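Heme peroxidase (Bacteroides thetaiotaomicron, PDB 2GVK) probably uses heme and hydrogen peroxide to oxidise dyes and other substrates, as a dye-decolorizing peroxidase. Local coordinates at residues R54-R59 and M118-E123; A47-M52 and C67-G72; V25-Y30 and Y262-A267. One frame throughout, in Å; residues are numbered along the deposited sequence. Where two conformers were deposited one is given.

Contact 1 (R54-R59 and M118-E123); sequences RSMRNR and MGLCFE
Met56, a selenomethionine, reaches across from helix 38-59 and lays its terminal methyl against Leu120 of helix 118-131. The methyl carbon CE of Met56 sits 3.7 Å from CB of Leu120 and 3.8 Å from its branch CD2, while SE passes CG of Glu123 at 4.1 Å. Bends at chi2 (-59°) and chi3 curl the Met56 chain and bring CE onto the neighbouring helix, although the two short axes, roughly antiparallel, stay 11.5 Å apart. Phe65 touches Met56, and Phe60 and Met63 touch Leu120, so this side is closely packed and apolar.

The polar side is looser. In the Arg59 conformer described, one of two deposited, NH1 donates to OE2 of Glu123 in a long salt bridge of 3.3 Å, with a straight N-H direction. OE2 lies in the guanidinium plane at its edge but is met on its anti side, 20° out of the carboxylate plane, and the two flat groups are turned 61° apart. A water adds a second, indirect link, accepting from NH2 of Arg59 at 3.0 Å and donating to OE2 of Glu123 at 3.1 Å.

Both polar groups have further partners: the chemistry implies a salt bridge within one chain, with Arg59 NE also paired to Asp149 of the second subunit and Glu123 OE1 bonded to Tyr147 of the third subunit, and its buried charges would probably be stabilised by the assembly.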
# COMPACT_ATOMS: atom_id res chain seq x y z
N ARG A 54 8.45 20.87 -7.28
CA ARG A 54 6.98 21.00 -7.27
C ARG A 54 6.35 20.07 -8.28
O ARG A 54 5.33 19.48 -8.02
CB ARG A 54 6.55 22.44 -7.57
CG ARG A 54 6.52 23.35 -6.39
CD ARG A 54 5.74 24.63 -6.70
NE ARG A 54 6.47 25.52 -7.61
CZ ARG A 54 7.49 26.30 -7.24
NH1 ARG A 54 7.90 26.33 -5.98
NH2 ARG A 54 8.11 27.06 -8.14
N SER A 55 6.94 20.02 -9.47
CA SER A 55 6.42 19.17 -10.53
C SER A 55 6.39 17.70 -10.10
O SER A 55 5.34 17.03 -10.18
CB SER A 55 7.26 19.35 -11.80
OG SER A 55 6.82 18.48 -12.83
N MSE A 56 7.50 17.22 -9.56
CA MSE A 56 7.58 15.83 -9.12
C MSE A 56 6.56 15.52 -8.04
O MSE A 56 5.94 14.48 -8.05
CB MSE A 56 8.96 15.51 -8.59
CG MSE A 56 10.05 15.65 -9.58
SE MSE A 56 9.85 14.52 -11.16
CE MSE A 56 9.63 12.90 -10.34
N ARG A 57 6.44 16.42 -7.06
CA ARG A 57 5.54 16.19 -5.92
C ARG A 57 4.07 16.34 -6.31
O ARG A 57 3.22 15.67 -5.74
CB ARG A 57 5.89 17.11 -4.78
CG ARG A 57 7.19 16.73 -4.12
CD ARG A 57 7.46 17.55 -2.94
NE ARG A 57 8.74 17.23 -2.41
CZ ARG A 57 9.40 17.95 -1.49
NH1 ARG A 57 8.84 19.04 -0.98
NH2 ARG A 57 10.61 17.56 -1.09
N ASN A 58 3.79 17.18 -7.29
CA ASN A 58 2.45 17.32 -7.82
C ASN A 58 2.04 16.06 -8.59
O ASN A 58 0.96 15.55 -8.42
CB ASN A 58 2.38 18.55 -8.73
CG ASN A 58 1.05 18.73 -9.36
OD1 ASN A 58 0.04 18.65 -8.69
ND2 ASN A 58 1.03 19.03 -10.68
N ARG A 59 2.97 15.52 -9.38
CA ARG A 59 2.71 14.36 -10.20
C ARG A 59 2.65 13.07 -9.38
O ARG A 59 1.86 12.19 -9.66
CB ARG A 59 3.77 14.22 -11.28
CG ARG A 59 3.78 15.35 -12.30
CD ARG A 59 5.02 15.27 -13.19
NE ARG A 59 5.03 14.05 -14.01
CZ ARG A 59 6.08 13.60 -14.71
NH1 ARG A 59 7.24 14.24 -14.67
NH2 ARG A 59 5.98 12.49 -15.42
N MSE A 118 13.11 4.54 -8.17
CA MSE A 118 14.32 5.03 -8.84
C MSE A 118 14.01 5.77 -10.13
O MSE A 118 14.72 6.69 -10.50
CB MSE A 118 15.28 3.88 -9.10
CG MSE A 118 16.54 4.29 -9.81
SE MSE A 118 17.55 5.64 -8.81
CE MSE A 118 18.84 4.45 -7.90
N GLY A 119 12.90 5.41 -10.79
CA GLY A 119 12.51 6.05 -12.04
C GLY A 119 12.27 7.55 -11.89
O GLY A 119 12.53 8.34 -12.81
N LEU A 120 11.80 7.96 -10.72
CA LEU A 120 11.57 9.38 -10.46
C LEU A 120 12.87 10.13 -10.25
O LEU A 120 13.01 11.27 -10.67
CB LEU A 120 10.64 9.56 -9.25
CG LEU A 120 9.27 8.87 -9.37
CD1 LEU A 120 8.42 9.26 -8.17
CD2 LEU A 120 8.56 9.22 -10.65
N CYS A 121 13.83 9.48 -9.60
CA CYS A 121 15.16 10.07 -9.45
C CYS A 121 15.78 10.24 -10.81
O CYS A 121 16.36 11.29 -11.11
CB CYS A 121 16.05 9.22 -8.57
SG CYS A 121 15.41 8.99 -6.85
N PHE A 122 15.66 9.21 -11.64
CA PHE A 122 16.17 9.28 -13.01
C PHE A 122 15.54 10.43 -13.76
O PHE A 122 16.22 11.17 -14.44
CB PHE A 122 15.93 7.96 -13.78
CG PHE A 122 16.02 8.12 -15.26
CD1 PHE A 122 17.25 8.20 -15.88
CD2 PHE A 122 14.87 8.28 -16.04
CE1 PHE A 122 17.34 8.42 -17.23
CE2 PHE A 122 14.96 8.46 -17.41
CZ PHE A 122 16.20 8.56 -18.00
N GLU A 123 14.24 10.58 -13.64
CA GLU A 123 13.53 11.63 -14.37
C GLU A 123 14.13 13.01 -14.05
O GLU A 123 14.49 13.78 -14.96
CB GLU A 123 12.03 11.59 -14.00
CG GLU A 123 11.21 12.74 -14.55
CD GLU A 123 10.82 12.55 -15.97
OE1 GLU A 123 11.51 11.76 -16.67
OE2 GLU A 123 9.78 13.13 -16.38
O HOH W 1 7.61 11.48 -17.77

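Contact 2 (A47-M52 and C67-G72); sequences ANFSAM and CTMGFG
The ring of Phe49, on helix 38-59, meets strand 66-72 with its CZ end foremost and touches two side chains there in different ways. Met69, a selenomethionine, lies over one face: its CB is 4.0 Å from the centroid of the Phe49 ring in a CH-pi contact, and its SE stands over the same face, 4.5 Å from that centroid, in a Met-aromatic contact. Cys67 comes to the edge instead, its SG 3.7 Å from CZ of Phe49. Beside it, the carbonyl O of Cys67 approaches the same CZ obliquely at 3.5 Å.

Torsions account for the selenium and sulfur contacts. The Met69 chain is fully extended (chi1 180°), which carries selenium along the ring face from CB, whereas a chi1 of -170° in Cys67 swings SG out to the ring edge.

In the next shell, Leu312 of helix 309-315 packs on both Phe49 and Met69, and Phe124 of helix 118-131 on Cys67. Gln15 also touches Phe49 and accepts the backbone N-H of Met69 through OE1, so one residue meets both partners.

Helix and strand run nearly antiparallel, 167° apart, with short axes separated by 9.9 Å. This is a helix packed on the antiparallel sheet, consistent with the ferredoxin-like alpha/beta architecture of the dimeric alpha-beta barrel clan to which DyP belongs.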
# COMPACT_ATOMS: atom_id res chain seq x y z
N ALA A 47 17.22 28.84 -10.58
CA ALA A 47 15.96 29.54 -10.72
C ALA A 47 14.77 28.59 -10.78
O ALA A 47 13.67 28.93 -10.32
CB ALA A 47 15.99 30.40 -11.97
N ASN A 48 14.98 27.40 -11.35
CA ASN A 48 13.89 26.48 -11.62
C ASN A 48 13.85 25.27 -10.70
O ASN A 48 12.98 24.39 -10.85
CB ASN A 48 13.99 26.04 -13.07
CG ASN A 48 13.62 27.14 -14.01
OD1 ASN A 48 12.49 27.65 -13.98
ND2 ASN A 48 14.57 27.57 -14.82
N PHE A 49 14.74 25.25 -9.72
CA PHE A 49 14.92 24.06 -8.85
C PHE A 49 13.67 23.72 -8.04
O PHE A 49 13.21 22.58 -8.07
CB PHE A 49 16.10 24.26 -7.92
CG PHE A 49 16.55 23.00 -7.22
CD1 PHE A 49 17.14 21.96 -7.93
CD2 PHE A 49 16.41 22.86 -5.86
CE1 PHE A 49 17.59 20.82 -7.27
CE2 PHE A 49 16.86 21.74 -5.22
CZ PHE A 49 17.43 20.71 -5.93
N SER A 50 13.11 24.71 -7.35
CA SER A 50 11.92 24.45 -6.56
C SER A 50 10.71 24.09 -7.47
O SER A 50 9.90 23.28 -7.10
CB SER A 50 11.58 25.63 -5.64
OG SER A 50 11.27 26.78 -6.39
N ALA A 51 10.66 24.66 -8.68
CA ALA A 51 9.63 24.28 -9.67
C ALA A 51 9.76 22.81 -10.11
O ALA A 51 8.76 22.11 -10.30
CB ALA A 51 9.72 25.19 -10.89
N MSE A 52 11.00 22.35 -10.29
CA MSE A 52 11.23 20.96 -10.68
C MSE A 52 10.76 20.02 -9.56
O MSE A 52 10.17 18.97 -9.83
CB MSE A 52 12.70 20.73 -10.98
CG MSE A 52 13.19 21.44 -12.25
SE MSE A 52 15.12 21.26 -12.48
CE MSE A 52 15.18 19.28 -12.67
N CYS A 67 15.08 16.44 -3.69
CA CYS A 67 16.39 16.72 -4.23
C CYS A 67 16.96 17.90 -3.48
O CYS A 67 16.25 18.86 -3.19
CB CYS A 67 16.36 17.02 -5.72
SG CYS A 67 18.01 17.09 -6.48
N THR A 68 18.24 17.81 -3.14
CA THR A 68 18.97 18.96 -2.62
C THR A 68 20.11 19.29 -3.57
O THR A 68 20.64 18.40 -4.28
CB THR A 68 19.53 18.70 -1.23
OG1 THR A 68 20.48 17.66 -1.30
CG2 THR A 68 18.45 18.30 -0.30
N MSE A 69 20.47 20.58 -3.61
CA MSE A 69 21.49 21.11 -4.49
C MSE A 69 22.48 21.90 -3.66
O MSE A 69 22.08 22.81 -2.92
CB MSE A 69 20.85 22.02 -5.52
CG MSE A 69 21.82 22.66 -6.50
SE MSE A 69 20.89 23.86 -7.73
CE MSE A 69 22.39 24.23 -8.91
N GLY A 70 23.76 21.59 -3.80
CA GLY A 70 24.80 22.27 -3.06
C GLY A 70 25.95 22.70 -3.94
O GLY A 70 26.15 22.16 -5.04
N PHE A 71 26.73 23.64 -3.42
CA PHE A 71 27.86 24.24 -4.14
C PHE A 71 29.17 24.08 -3.39
O PHE A 71 29.24 24.36 -2.20
CB PHE A 71 27.61 25.75 -4.37
CG PHE A 71 26.32 26.04 -5.06
CD1 PHE A 71 25.14 26.10 -4.34
CD2 PHE A 71 26.27 26.19 -6.43
CE1 PHE A 71 23.93 26.30 -4.99
CE2 PHE A 71 25.02 26.42 -7.07
CZ PHE A 71 23.89 26.47 -6.35
N GLY A 72 30.23 23.74 -4.13
CA GLY A 72 31.58 23.68 -3.58
C GLY A 72 32.12 25.07 -3.28
O GLY A 72 31.60 26.07 -3.77

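Contact 3 (V25-Y30 and Y262-A267); sequences VIFIVY and YFIGYA
The Phe27 and Tyr262 rings form an offset stack, their planes 9° apart and centroids 3.9 Å from each other. Tyr262 CD1 lies over the centre of one Phe27 face, and CG2 of Val25 sits over the opposite face, displaced toward the rim. The Tyr262 ring in turn receives Phe27 CB over its own face, a CH-pi contact of 3.9 Å to the centroid. The stack lies in the interior of the beta barrel that characterises DyP peroxidases, where strands 24-32 and 258-267, from the N-terminal and C-terminal halves, face each other and cross at 80°.

The two side chains enter from opposing walls and slide past each other, which brings the rings into overlap; CG of Tyr262, anti to the backbone N (chi1 -158°), carries its ring over that of Phe27. Ile264, on the Tyr262 strand, adds CG2 obliquely to the Phe27 ring, 3.9 Å from CE1. The His112 ring meets Phe27 in a nearly parallel orientation, while Met249 also packs on Phe27.

At the phenol end, CG2 of Val29 is 4.0 Å from OH of Tyr262. A water lies 2.7 Å from that same Tyr262 OH and makes a weak hydrogen bond to the carbonyl O of Phe27, at 3.1 Å.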
# COMPACT_ATOMS: atom_id res chain seq x y z
N VAL A 25 18.27 6.28 -4.23
CA VAL A 25 19.02 7.53 -4.17
C VAL A 25 20.04 7.64 -5.29
O VAL A 25 20.62 6.67 -5.70
CB VAL A 25 19.76 7.70 -2.78
CG1 VAL A 25 20.81 6.64 -2.58
CG2 VAL A 25 20.38 9.09 -2.65
N ILE A 26 20.19 8.86 -5.80
CA ILE A 26 21.23 9.19 -6.75
C ILE A 26 22.05 10.31 -6.16
O ILE A 26 21.50 11.31 -5.69
CB ILE A 26 20.68 9.65 -8.11
CG1 ILE A 26 19.88 8.54 -8.78
CG2 ILE A 26 21.83 10.08 -9.00
CD1 ILE A 26 19.29 8.93 -10.10
N PHE A 27 23.35 10.09 -6.07
CA PHE A 27 24.31 11.16 -5.69
C PHE A 27 25.12 11.53 -6.92
O PHE A 27 25.84 10.69 -7.47
CB PHE A 27 25.29 10.70 -4.60
CG PHE A 27 24.64 10.21 -3.34
CD1 PHE A 27 24.31 11.08 -2.33
CD2 PHE A 27 24.47 8.84 -3.12
CE1 PHE A 27 23.79 10.60 -1.13
CE2 PHE A 27 23.94 8.38 -1.95
CZ PHE A 27 23.63 9.27 -0.94
N ILE A 28 25.02 12.79 -7.35
CA ILE A 28 25.80 13.28 -8.48
C ILE A 28 26.69 14.46 -8.06
O ILE A 28 26.21 15.42 -7.49
CB ILE A 28 24.89 13.73 -9.64
CG1 ILE A 28 24.21 12.52 -10.28
CG2 ILE A 28 25.68 14.45 -10.66
CD1 ILE A 28 23.10 12.88 -11.22
N VAL A 29 27.98 14.35 -8.35
CA VAL A 29 28.90 15.45 -8.18
C VAL A 29 29.43 15.84 -9.55
O VAL A 29 29.91 15.00 -10.31
CB VAL A 29 30.06 15.09 -7.24
CG1 VAL A 29 31.08 16.22 -7.17
CG2 VAL A 29 29.53 14.77 -5.87
N TYR A 30 29.26 17.12 -9.87
CA TYR A 30 29.71 17.69 -11.12
C TYR A 30 30.85 18.67 -10.87
O TYR A 30 30.85 19.38 -9.86
CB TYR A 30 28.59 18.49 -11.76
CG TYR A 30 27.47 17.71 -12.41
CD1 TYR A 30 27.72 16.89 -13.48
CD2 TYR A 30 26.14 18.00 -12.12
CE1 TYR A 30 26.67 16.29 -14.20
CE2 TYR A 30 25.10 17.40 -12.81
CZ TYR A 30 25.38 16.54 -13.84
OH TYR A 30 24.36 15.98 -14.58
N TYR A 262 27.94 5.34 0.94
CA TYR A 262 28.02 6.73 0.57
C TYR A 262 27.56 7.56 1.76
O TYR A 262 26.38 7.57 2.10
CB TYR A 262 27.15 7.02 -0.68
CG TYR A 262 27.56 8.28 -1.44
CD1 TYR A 262 27.28 9.54 -0.92
CD2 TYR A 262 28.25 8.21 -2.65
CE1 TYR A 262 27.68 10.68 -1.57
CE2 TYR A 262 28.65 9.36 -3.32
CZ TYR A 262 28.36 10.60 -2.74
OH TYR A 262 28.73 11.77 -3.39
N PHE A 263 28.53 8.14 2.46
CA PHE A 263 28.25 9.00 3.58
C PHE A 263 27.82 10.36 3.12
O PHE A 263 28.48 10.97 2.25
CB PHE A 263 29.49 9.15 4.47
CG PHE A 263 29.34 10.19 5.53
CD1 PHE A 263 28.67 9.90 6.69
CD2 PHE A 263 29.78 11.47 5.33
CE1 PHE A 263 28.46 10.91 7.68
CE2 PHE A 263 29.57 12.47 6.32
CZ PHE A 263 28.94 12.16 7.49
N ILE A 264 26.73 10.86 3.69
CA ILE A 264 26.33 12.23 3.47
C ILE A 264 25.79 12.78 4.80
O ILE A 264 24.96 12.17 5.46
CB ILE A 264 25.28 12.34 2.33
CG1 ILE A 264 24.91 13.79 2.09
CG2 ILE A 264 24.04 11.49 2.63
CD1 ILE A 264 24.27 14.03 0.77
N GLY A 265 26.34 13.92 5.22
CA GLY A 265 26.02 14.52 6.50
C GLY A 265 25.71 15.99 6.35
O GLY A 265 26.54 16.76 5.82
N TYR A 266 24.49 16.36 6.73
CA TYR A 266 24.04 17.75 6.72
C TYR A 266 24.20 18.37 8.11
O TYR A 266 23.78 17.77 9.14
CB TYR A 266 22.57 17.82 6.31
CG TYR A 266 22.27 17.43 4.89
CD1 TYR A 266 22.29 18.38 3.88
CD2 TYR A 266 21.92 16.13 4.56
CE1 TYR A 266 22.00 18.05 2.57
CE2 TYR A 266 21.62 15.78 3.22
CZ TYR A 266 21.64 16.75 2.24
OH TYR A 266 21.33 16.43 0.92
N ALA A 267 24.75 19.58 8.16
CA ALA A 267 25.06 20.23 9.45
C ALA A 267 24.81 21.71 9.42
O ALA A 267 25.16 22.40 8.45
CB ALA A 267 26.49 19.98 9.83
O HOH W 2 28.51 11.37 -6.08

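In the fold
In the order 3, 2, 1 the centres of the contacts lie about 4 Å, 15 Å and 21 Å from the centre of the chain; contact 3 joins the two halves, whereas contacts 1 and 2 stay within the N-terminal half. Those two share helix 38-59, and their centres are 14 Å apart. Strand 24-32 serves both faces: Phe27 enters the barrel, whereas CD1 of Ile26 packs at 3.6 Å against CB of Cys121 in contact 1. Contacts 2 and 3 meet through a probable 2.7 Å hydrogen bond between OG1 of Thr68 and OH of Tyr266. Contacts 1 and 2 both touch the second subunit, contacts 1 and 3 the third.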